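Local coordinates for protein F-112 (PDB 2VQC), which is essential for the function of its virus and, being built as a winged-helix protein, probably binds DNA, at residues E18-I23 with E33-Q38; A37-S42 with Y47-A52; C64-Q67 with K72-F75. All coordinates share one frame; numbering follows the deposited sequence.

Interaction 1: residues E18-I23 with E33-Q38; sequences EIMYKI and EDILAQ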
loop_
_atom_site.group_PDB
_atom_site.type_symbol
_atom_site.label_atom_id
_atom_site.label_comp_id
_atom_site.label_asym_id
_atom_site.label_seq_id
_atom_site.Cartn_x
_atom_site.Cartn_y
_atom_site.Cartn_z
ATOM N N GLU A 18 -3.894 -6.021 -2.853
ATOM C CA GLU A 18 -3.104 -7.031 -3.569
ATOM C C GLU A 18 -2.572 -6.463 -4.881
ATOM O O GLU A 18 -1.445 -6.755 -5.277
ATOM C CB GLU A 18 -3.926 -8.303 -3.840
ATOM C CG GLU A 18 -4.180 -9.158 -2.599
ATOM C CD GLU A 18 -5.047 -10.385 -2.879
ATOM O OE1 GLU A 18 -6.103 -10.246 -3.537
ATOM O OE2 GLU A 18 -4.680 -11.493 -2.428
ATOM N N ILE A 19 -3.382 -5.645 -5.549
ATOM C CA ILE A 19 -2.941 -4.980 -6.780
ATOM C C ILE A 19 -1.773 -4.051 -6.452
ATOM O O ILE A 19 -0.748 -4.069 -7.136
ATOM C CB ILE A 19 -4.085 -4.200 -7.469
ATOM C CG1 ILE A 19 -5.209 -5.160 -7.881
ATOM C CG2 ILE A 19 -3.577 -3.446 -8.704
ATOM C CD1 ILE A 19 -6.439 -4.470 -8.421
HETATM N N MSE A 20 -1.921 -3.269 -5.387
HETATM C CA MSE A 20 -0.871 -2.341 -4.979
HETATM C C MSE A 20 0.400 -3.071 -4.544
HETATM O O MSE A 20 1.495 -2.571 -4.762
HETATM C CB MSE A 20 -1.348 -1.436 -3.841
HETATM C CG MSE A 20 -2.508 -0.503 -4.179
HETATM SE SE MSE A 20 -2.289 0.604 -5.794
HETATM C CE MSE A 20 -2.754 -0.748 -7.043
ATOM N N TYR A 21 0.253 -4.246 -3.939
ATOM C CA TYR A 21 1.402 -4.985 -3.419
ATOM C C TYR A 21 2.355 -5.404 -4.539
ATOM O O TYR A 21 3.578 -5.315 -4.385
ATOM C CB TYR A 21 0.949 -6.214 -2.630
ATOM C CG TYR A 21 2.063 -6.880 -1.852
ATOM C CD1 TYR A 21 2.614 -6.262 -0.732
ATOM C CD2 TYR A 21 2.561 -8.125 -2.227
ATOM C CE1 TYR A 21 3.628 -6.853 -0.007
ATOM C CE2 TYR A 21 3.580 -8.733 -1.503
ATOM C CZ TYR A 21 4.108 -8.085 -0.389
ATOM O OH TYR A 21 5.115 -8.657 0.349
ATOM N N LYS A 22 1.809 -5.851 -5.665
ATOM C CA LYS A 22 2.665 -6.186 -6.797
ATOM C C LYS A 22 3.176 -4.953 -7.547
ATOM O O LYS A 22 4.229 -5.011 -8.178
ATOM C CB LYS A 22 2.013 -7.209 -7.730
ATOM C CG LYS A 22 0.779 -6.783 -8.437
ATOM C CD LYS A 22 0.293 -7.950 -9.278
ATOM C CE LYS A 22 -0.995 -7.611 -9.981
ATOM N NZ LYS A 22 -1.487 -8.725 -10.850
ATOM N N ILE A 23 2.459 -3.837 -7.450
ATOM C CA ILE A 23 2.985 -2.555 -7.926
ATOM C C ILE A 23 4.165 -2.092 -7.047
ATOM O O ILE A 23 5.115 -1.477 -7.544
ATOM C CB ILE A 23 1.869 -1.482 -8.014
ATOM C CG1 ILE A 23 0.903 -1.858 -9.143
ATOM C CG2 ILE A 23 2.461 -0.083 -8.248
ATOM C CD1 ILE A 23 -0.228 -0.879 -9.379
ATOM N N GLU A 33 -0.451 8.577 -2.019
ATOM C CA GLU A 33 -0.583 9.247 -3.323
ATOM C C GLU A 33 -0.531 8.288 -4.507
ATOM O O GLU A 33 -1.198 8.521 -5.521
ATOM C CB GLU A 33 0.494 10.324 -3.516
ATOM C CG GLU A 33 0.361 11.533 -2.585
ATOM C CD GLU A 33 1.094 11.364 -1.264
ATOM O OE1 GLU A 33 1.347 10.216 -0.845
ATOM O OE2 GLU A 33 1.413 12.389 -0.640
ATOM N N ASP A 34 0.268 7.227 -4.386
ATOM C CA ASP A 34 0.355 6.193 -5.431
ATOM C C ASP A 34 -0.945 5.388 -5.567
ATOM O O ASP A 34 -1.321 4.982 -6.667
ATOM C CB ASP A 34 1.522 5.240 -5.152
ATOM C CG ASP A 34 2.874 5.926 -5.252
ATOM O OD1 ASP A 34 3.153 6.529 -6.308
ATOM O OD2 ASP A 34 3.661 5.860 -4.282
ATOM N N ILE A 35 -1.621 5.158 -4.445
ATOM C CA ILE A 35 -2.910 4.468 -4.445
ATOM C C ILE A 35 -3.977 5.364 -5.078
ATOM O O ILE A 35 -4.801 4.902 -5.871
ATOM C CB ILE A 35 -3.330 4.076 -3.007
ATOM C CG1 ILE A 35 -2.295 3.115 -2.391
ATOM C CG2 ILE A 35 -4.727 3.459 -3.005
ATOM C CD1 ILE A 35 -2.543 2.775 -0.923
ATOM N N LEU A 36 -3.950 6.646 -4.717
ATOM C CA LEU A 36 -4.863 7.642 -5.275
ATOM C C LEU A 36 -4.698 7.797 -6.790
ATOM O O LEU A 36 -5.685 7.926 -7.507
ATOM C CB LEU A 36 -4.665 8.999 -4.585
ATOM C CG LEU A 36 -5.219 9.094 -3.159
ATOM C CD1 LEU A 36 -4.559 10.222 -2.378
ATOM C CD2 LEU A 36 -6.723 9.282 -3.183
ATOM N N ALA A 37 -3.453 7.778 -7.265
ATOM C CA ALA A 37 -3.160 7.957 -8.688
ATOM C C ALA A 37 -3.518 6.710 -9.481
ATOM O O ALA A 37 -4.083 6.795 -10.569
ATOM C CB ALA A 37 -1.689 8.317 -8.901
ATOM N N GLN A 38 -3.186 5.550 -8.934
ATOM C CA GLN A 38 -3.477 4.284 -9.603
ATOM C C GLN A 38 -4.977 4.076 -9.838
ATOM O O GLN A 38 -5.391 3.731 -10.944
ATOM C CB GLN A 38 -2.907 3.116 -8.790
ATOM C CG GLN A 38 -3.193 1.731 -9.367
ATOM C CD GLN A 38 -2.610 1.523 -10.739
ATOM O OE1 GLN A 38 -1.531 2.026 -11.043
ATOM N NE2 GLN A 38 -3.308 0.752 -11.576
#

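Interaction 2: residues A37-S42 with Y47-A52; sequences AQFEIS and YNIQRA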
loop_
_atom_site.group_PDB
_atom_site.type_symbol
_atom_site.label_atom_id
_atom_site.label_comp_id
_atom_site.label_asym_id
_atom_site.label_seq_id
_atom_site.Cartn_x
_atom_site.Cartn_y
_atom_site.Cartn_z
ATOM N N ALA A 37 -3.453 7.778 -7.265
ATOM C CA ALA A 37 -3.160 7.957 -8.688
ATOM C C ALA A 37 -3.518 6.710 -9.481
ATOM O O ALA A 37 -4.083 6.795 -10.569
ATOM C CB ALA A 37 -1.689 8.317 -8.901
ATOM N N GLN A 38 -3.186 5.550 -8.934
ATOM C CA GLN A 38 -3.477 4.284 -9.603
ATOM C C GLN A 38 -4.977 4.076 -9.838
ATOM O O GLN A 38 -5.391 3.731 -10.944
ATOM C CB GLN A 38 -2.907 3.116 -8.790
ATOM C CG GLN A 38 -3.193 1.731 -9.367
ATOM C CD GLN A 38 -2.610 1.523 -10.739
ATOM O OE1 GLN A 38 -1.531 2.026 -11.043
ATOM N NE2 GLN A 38 -3.308 0.752 -11.576
ATOM N N PHE A 39 -5.778 4.298 -8.798
ATOM C CA PHE A 39 -7.203 3.962 -8.832
ATOM C C PHE A 39 -8.149 5.129 -9.144
ATOM O O PHE A 39 -9.282 4.899 -9.587
ATOM C CB PHE A 39 -7.606 3.303 -7.510
ATOM C CG PHE A 39 -6.980 1.946 -7.284
ATOM C CD1 PHE A 39 -7.063 0.950 -8.251
ATOM C CD2 PHE A 39 -6.326 1.656 -6.087
ATOM C CE1 PHE A 39 -6.501 -0.309 -8.035
ATOM C CE2 PHE A 39 -5.765 0.398 -5.866
ATOM C CZ PHE A 39 -5.852 -0.580 -6.843
ATOM N N GLU A 40 -7.680 6.362 -8.935
ATOM C CA GLU A 40 -8.479 7.585 -9.141
ATOM C C GLU A 40 -9.735 7.606 -8.254
ATOM O O GLU A 40 -10.866 7.792 -8.726
ATOM C CB GLU A 40 -8.830 7.791 -10.616
ATOM C CG GLU A 40 -7.610 7.999 -11.487
ATOM C CD GLU A 40 -7.948 8.364 -12.922
ATOM O OE1 GLU A 40 -9.110 8.735 -13.203
ATOM O OE2 GLU A 40 -7.035 8.291 -13.774
ATOM N N ILE A 41 -9.482 7.452 -6.957
ATOM C CA ILE A 41 -10.504 7.324 -5.935
ATOM C C ILE A 41 -10.333 8.421 -4.884
ATOM O O ILE A 41 -9.402 9.226 -4.958
ATOM C CB ILE A 41 -10.417 5.935 -5.245
ATOM C CG1 ILE A 41 -8.980 5.656 -4.772
ATOM C CG2 ILE A 41 -10.899 4.850 -6.198
ATOM C CD1 ILE A 41 -8.851 4.482 -3.835
ATOM N N SER A 42 -11.239 8.447 -3.912
ATOM C CA SER A 42 -11.190 9.423 -2.827
ATOM C C SER A 42 -10.113 9.081 -1.783
ATOM O O SER A 42 -9.598 7.964 -1.738
ATOM C CB SER A 42 -12.556 9.504 -2.149
ATOM O OG SER A 42 -12.795 8.330 -1.395
ATOM N N TYR A 47 -7.320 5.300 1.982
ATOM C CA TYR A 47 -6.902 4.921 3.341
ATOM C C TYR A 47 -7.360 3.510 3.723
ATOM O O TYR A 47 -6.644 2.803 4.430
ATOM C CB TYR A 47 -7.401 5.926 4.398
ATOM C CG TYR A 47 -6.458 7.089 4.654
ATOM C CD1 TYR A 47 -5.169 6.877 5.141
ATOM C CD2 TYR A 47 -6.863 8.406 4.429
ATOM C CE1 TYR A 47 -4.305 7.945 5.380
ATOM C CE2 TYR A 47 -6.009 9.475 4.664
ATOM C CZ TYR A 47 -4.732 9.241 5.137
ATOM O OH TYR A 47 -3.890 10.312 5.369
ATOM N N ASN A 48 -8.546 3.107 3.269
ATOM C CA ASN A 48 -9.028 1.739 3.509
ATOM C C ASN A 48 -8.121 0.725 2.827
ATOM O O ASN A 48 -7.815 -0.323 3.392
ATOM C CB ASN A 48 -10.468 1.548 3.013
ATOM C CG ASN A 48 -11.481 2.341 3.816
ATOM O OD1 ASN A 48 -11.327 2.541 5.021
ATOM N ND2 ASN A 48 -12.541 2.787 3.148
ATOM N N ILE A 49 -7.694 1.050 1.611
ATOM C CA ILE A 49 -6.786 0.190 0.851
ATOM C C ILE A 49 -5.411 0.164 1.513
ATOM O O ILE A 49 -4.813 -0.903 1.664
ATOM C CB ILE A 49 -6.670 0.640 -0.629
ATOM C CG1 ILE A 49 -8.015 0.465 -1.345
ATOM C CG2 ILE A 49 -5.579 -0.153 -1.354
ATOM C CD1 ILE A 49 -8.094 1.134 -2.718
ATOM N N GLN A 50 -4.920 1.334 1.915
ATOM C CA GLN A 50 -3.644 1.432 2.621
ATOM C C GLN A 50 -3.632 0.579 3.888
ATOM O O GLN A 50 -2.629 -0.057 4.209
ATOM C CB GLN A 50 -3.339 2.884 2.988
ATOM C CG GLN A 50 -2.082 3.043 3.818
ATOM C CD GLN A 50 -1.620 4.474 3.912
ATOM O OE1 GLN A 50 -1.050 5.016 2.964
ATOM N NE2 GLN A 50 -1.853 5.099 5.063
ATOM N N ARG A 51 -4.744 0.578 4.613
ATOM C CA ARG A 51 -4.863 -0.247 5.810
ATOM C C ARG A 51 -4.753 -1.743 5.477
ATOM O O ARG A 51 -4.093 -2.493 6.199
ATOM C CB ARG A 51 -6.173 0.056 6.535
ATOM C CG ARG A 51 -6.247 -0.553 7.907
ATOM C CD ARG A 51 -7.265 0.154 8.781
ATOM N NE ARG A 51 -8.642 -0.025 8.317
ATOM C CZ ARG A 51 -9.456 0.944 7.885
ATOM N NH1 ARG A 51 -9.063 2.218 7.825
ATOM N NH2 ARG A 51 -10.693 0.633 7.507
ATOM N N ALA A 52 -5.384 -2.165 4.380
ATOM C CA ALA A 52 -5.302 -3.564 3.938
ATOM C C ALA A 52 -3.908 -3.897 3.384
ATOM O O ALA A 52 -3.410 -5.011 3.566
ATOM C CB ALA A 52 -6.381 -3.867 2.908
#

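Interaction 3: residues C64-Q67 with K72-F75; sequences CEVQ and KTTF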
loop_
_atom_site.group_PDB
_atom_site.type_symbol
_atom_site.label_atom_id
_atom_site.label_comp_id
_atom_site.label_asym_id
_atom_site.label_seq_id
_atom_site.Cartn_x
_atom_site.Cartn_y
_atom_site.Cartn_z
ATOM N N CYS A 64 8.414 -6.884 2.512
ATOM C CA CYS A 64 7.863 -5.543 2.625
ATOM C C CYS A 64 8.198 -4.924 3.977
ATOM O O CYS A 64 8.290 -5.614 4.997
ATOM C CB CYS A 64 6.340 -5.568 2.440
ATOM S SG CYS A 64 5.614 -3.898 2.475
ATOM N N GLU A 65 8.364 -3.608 3.969
ATOM C CA GLU A 65 8.649 -2.850 5.174
ATOM C C GLU A 65 7.756 -1.618 5.201
ATOM O O GLU A 65 7.766 -0.812 4.265
ATOM C CB GLU A 65 10.113 -2.428 5.182
ATOM C CG GLU A 65 10.600 -1.910 6.522
ATOM C CD GLU A 65 12.006 -1.352 6.454
ATOM O OE1 GLU A 65 12.456 -0.991 5.345
ATOM O OE2 GLU A 65 12.661 -1.265 7.514
ATOM N N VAL A 66 6.974 -1.486 6.265
ATOM C CA VAL A 66 6.140 -0.314 6.457
ATOM C C VAL A 66 6.963 0.710 7.231
ATOM O O VAL A 66 7.251 0.519 8.416
ATOM C CB VAL A 66 4.846 -0.654 7.219
ATOM C CG1 VAL A 66 3.970 0.591 7.372
ATOM C CG2 VAL A 66 4.086 -1.767 6.502
ATOM N N GLN A 67 7.362 1.779 6.549
ATOM C CA GLN A 67 8.111 2.857 7.179
ATOM C C GLN A 67 7.140 3.934 7.648
ATOM O O GLN A 67 6.891 4.914 6.947
ATOM C CB GLN A 67 9.148 3.429 6.210
ATOM C CG GLN A 67 10.195 2.405 5.792
ATOM C CD GLN A 67 11.220 2.954 4.818
ATOM O OE1 GLN A 67 11.035 4.021 4.229
ATOM N NE2 GLN A 67 12.308 2.217 4.639
ATOM N N LYS A 72 4.821 10.672 6.762
ATOM C CA LYS A 72 3.814 9.817 6.127
ATOM C C LYS A 72 4.221 8.342 6.114
ATOM O O LYS A 72 5.408 8.009 6.135
ATOM C CB LYS A 72 3.544 10.272 4.686
ATOM C CG LYS A 72 4.744 10.147 3.758
ATOM C CD LYS A 72 4.727 11.192 2.656
ATOM C CE LYS A 72 3.457 11.150 1.829
ATOM N NZ LYS A 72 3.569 12.083 0.683
ATOM N N THR A 73 3.214 7.470 6.066
ATOM C CA THR A 73 3.421 6.032 5.898
ATOM C C THR A 73 3.965 5.738 4.503
ATOM O O THR A 73 3.409 6.194 3.497
ATOM C CB THR A 73 2.104 5.244 6.089
ATOM O OG1 THR A 73 1.541 5.543 7.374
ATOM C CG2 THR A 73 2.343 3.739 5.972
ATOM N N THR A 74 5.054 4.978 4.453
ATOM C CA THR A 74 5.695 4.618 3.194
ATOM C C THR A 74 6.015 3.130 3.195
ATOM O O THR A 74 6.670 2.632 4.107
ATOM C CB THR A 74 7.003 5.414 2.979
ATOM O OG1 THR A 74 6.765 6.813 3.191
ATOM C CG2 THR A 74 7.549 5.197 1.568
ATOM N N PHE A 75 5.547 2.426 2.172
ATOM C CA PHE A 75 5.836 1.011 2.004
ATOM C C PHE A 75 7.095 0.877 1.164
ATOM O O PHE A 75 7.237 1.544 0.142
ATOM C CB PHE A 75 4.657 0.309 1.332
ATOM C CG PHE A 75 3.373 0.451 2.090
ATOM C CD1 PHE A 75 3.024 -0.470 3.063
ATOM C CD2 PHE A 75 2.528 1.532 1.859
ATOM C CE1 PHE A 75 1.840 -0.330 3.783
ATOM C CE2 PHE A 75 1.345 1.680 2.575
ATOM C CZ PHE A 75 1.001 0.744 3.539
#

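Interaction 1: residues E18-I23 with E33-Q38
Met20 and Gln38 carry most of this contact, reaching toward each other from two helices whose segment axes come no closer than 11.3 Å. The gap is wide enough that side chains alone bridge it, and the segments run at 113° to one another; no hydrogen bond joins them. Met20 is a selenomethionine whose chain turns at chi2 (-52°) and again at chi3, bringing CE back toward its own helix and beside Gln38. CE of Met20 then lies 3.4 Å from CG of Gln38, a tight fit, while SE is 3.9 Å from the same CG. Nearer its own backbone, Met20 also rests its CG 4.0 Å from CG1 of Ile35, so its aliphatic root and its methyl end meet different residues of helix 32-39, one turn apart. Met20 and Ile35 are buried, whereas Gln38 lies at the exposed margin. In the winged-helix fold these two helices are the first in the chain and the leading helix of the helix-turn-helix, and Met20 packs between them together with Leu30 of the short strand 29-30 and Phe39. Gln38 holds CG anti to its backbone N (chi1 178°) and thereby extends across toward helix 13-27; a bend at the next torsion turns the amide to present a flat face to Ile23. The meeting is methyl against amide face: CD1 of Ile23 sits almost directly over CD of Gln38, at 3.6 Å from it, with OE1 of Gln38 equally near at 3.6 Å and NE2 farther off at 4.1 Å.

Interaction 2: residues A37-S42 with Y47-A52
The CA atoms of Phe39 and Ile49 stand 10.4 Å apart, the nearest CA pair across 37-42 and 47-52; between them the chain leaves helical geometry at Glu40 (phi 60°), extends through Ile41 and reaches Ser42, at the N-cap position of helix 43-59. This is the turn of a helix-turn-helix, and in the winged-helix fold the helix that follows it is probably the recognition helix. The OG of Ser42 is hydrogen-bonded to OG of Ser45, within the first turn of that helix. Across the turn one methyl group does all the touching: CD1 of Ile49 reaches out from helix 43-59 and meets two apolar partners, both on the side of segment 37-42. Ile49 CD1 lies 3.6 Å from Ile41 CD1, methyl end to methyl end. Ile41 has CG1 lodged between its backbone N and carbonyl carbon (chi1 51°), a rotamer that directs CD1 inward from the extended stretch. The second partner is the Phe39 ring, approached obliquely: Phe39 CD2 lies 3.8 Å and Phe39 CE2 4.0 Å from Ile49 CD1. CG of Gln38 lies over the centre of one face of that ring, 4.0 Å above its plane, and Met20 of helix 13-27 also packs on Phe39. Ile49 in turn touches Ile35, so it is buried where the two helices of the motif converge. With no hydrogen bond crossing between the segments, the contact rests on carbon-to-carbon packing round Ile49 and asks little of direction.

Interaction 3: residues C64-Q67 with K72-F75
The two-stranded hairpin 64-68/73-77 is the wing of the winged-helix fold, and here its antiparallel strands run with segment axes at 166°. Gln67 and Thr74 form a hydrogen-bonded pair: Gln67 N donates to Thr74 O at 2.7 Å, nearly in line with that C=O, and Thr74 N returns a bond to Gln67 O at 3.1 Å from above the carbonyl plane. Val66 and Phe75 make the neighbouring non-hydrogen-bonded pair, CA to CA 4.7 Å, with a CA-H...O contact beside it in which Phe75 CA lies 3.5 Å from Glu65 O. Their side chains lie side by side and point the same way. CG2 of Val66 meets the aromatic ring obliquely, 3.8 Å from CE1 of Phe75, while its other branch, CG1, placed anti to the backbone N (chi1 -178°), leans along the sheet to CG2 of Thr73, also at 3.8 Å. Cys64 brings SG to the edge of the Phe75 ring, near its plane, 4.3 Å from CD1; this sulfur is also disulfide-bonded to Cys57, tying the wing covalently to helix 43-59. That helix supplies Leu53 and Cys57 against Phe75, and helix 13-27 adds Leu24. On the face of Gln67 and Thr74, Gln67 NE2 donates to Glu65 OE1 at 3.3 Å, from 62° above the carboxylate plane, a bond along one strand between residues two apart. Backbone bonds thus hold the hairpin, Gln67 with Thr74 near the turn and Glu65 with Lys76 farther from it, while aromatic ring, aliphatic branches and disulfide join one face to the protein interior.

Overall arrangement
Interactions 1 and 2 share helix 32-39 and lie about 7 Å apart between centres; 18-23 with 33-38 fixes that helix to helix 13-27, and 37-42 with 47-52 links its end to helix 43-59. Both are purely side-chain contacts, with Met20, Ile35 and Ile49 buried and the other apolar partners partly exposed. Interaction 3 lies across the chain's centre from both and adds backbone hydrogen bonds between strands and, through Cys64, a disulfide to helix 43-59. It also buries more surface, 293 Å² against 190 and 118 Å². The contacts still meet: Gln50 packs on Thr73 and Phe75, Tyr21 on Cys64, and Glu33 of interaction 1 forms a salt bridge with Lys72 of interaction 3.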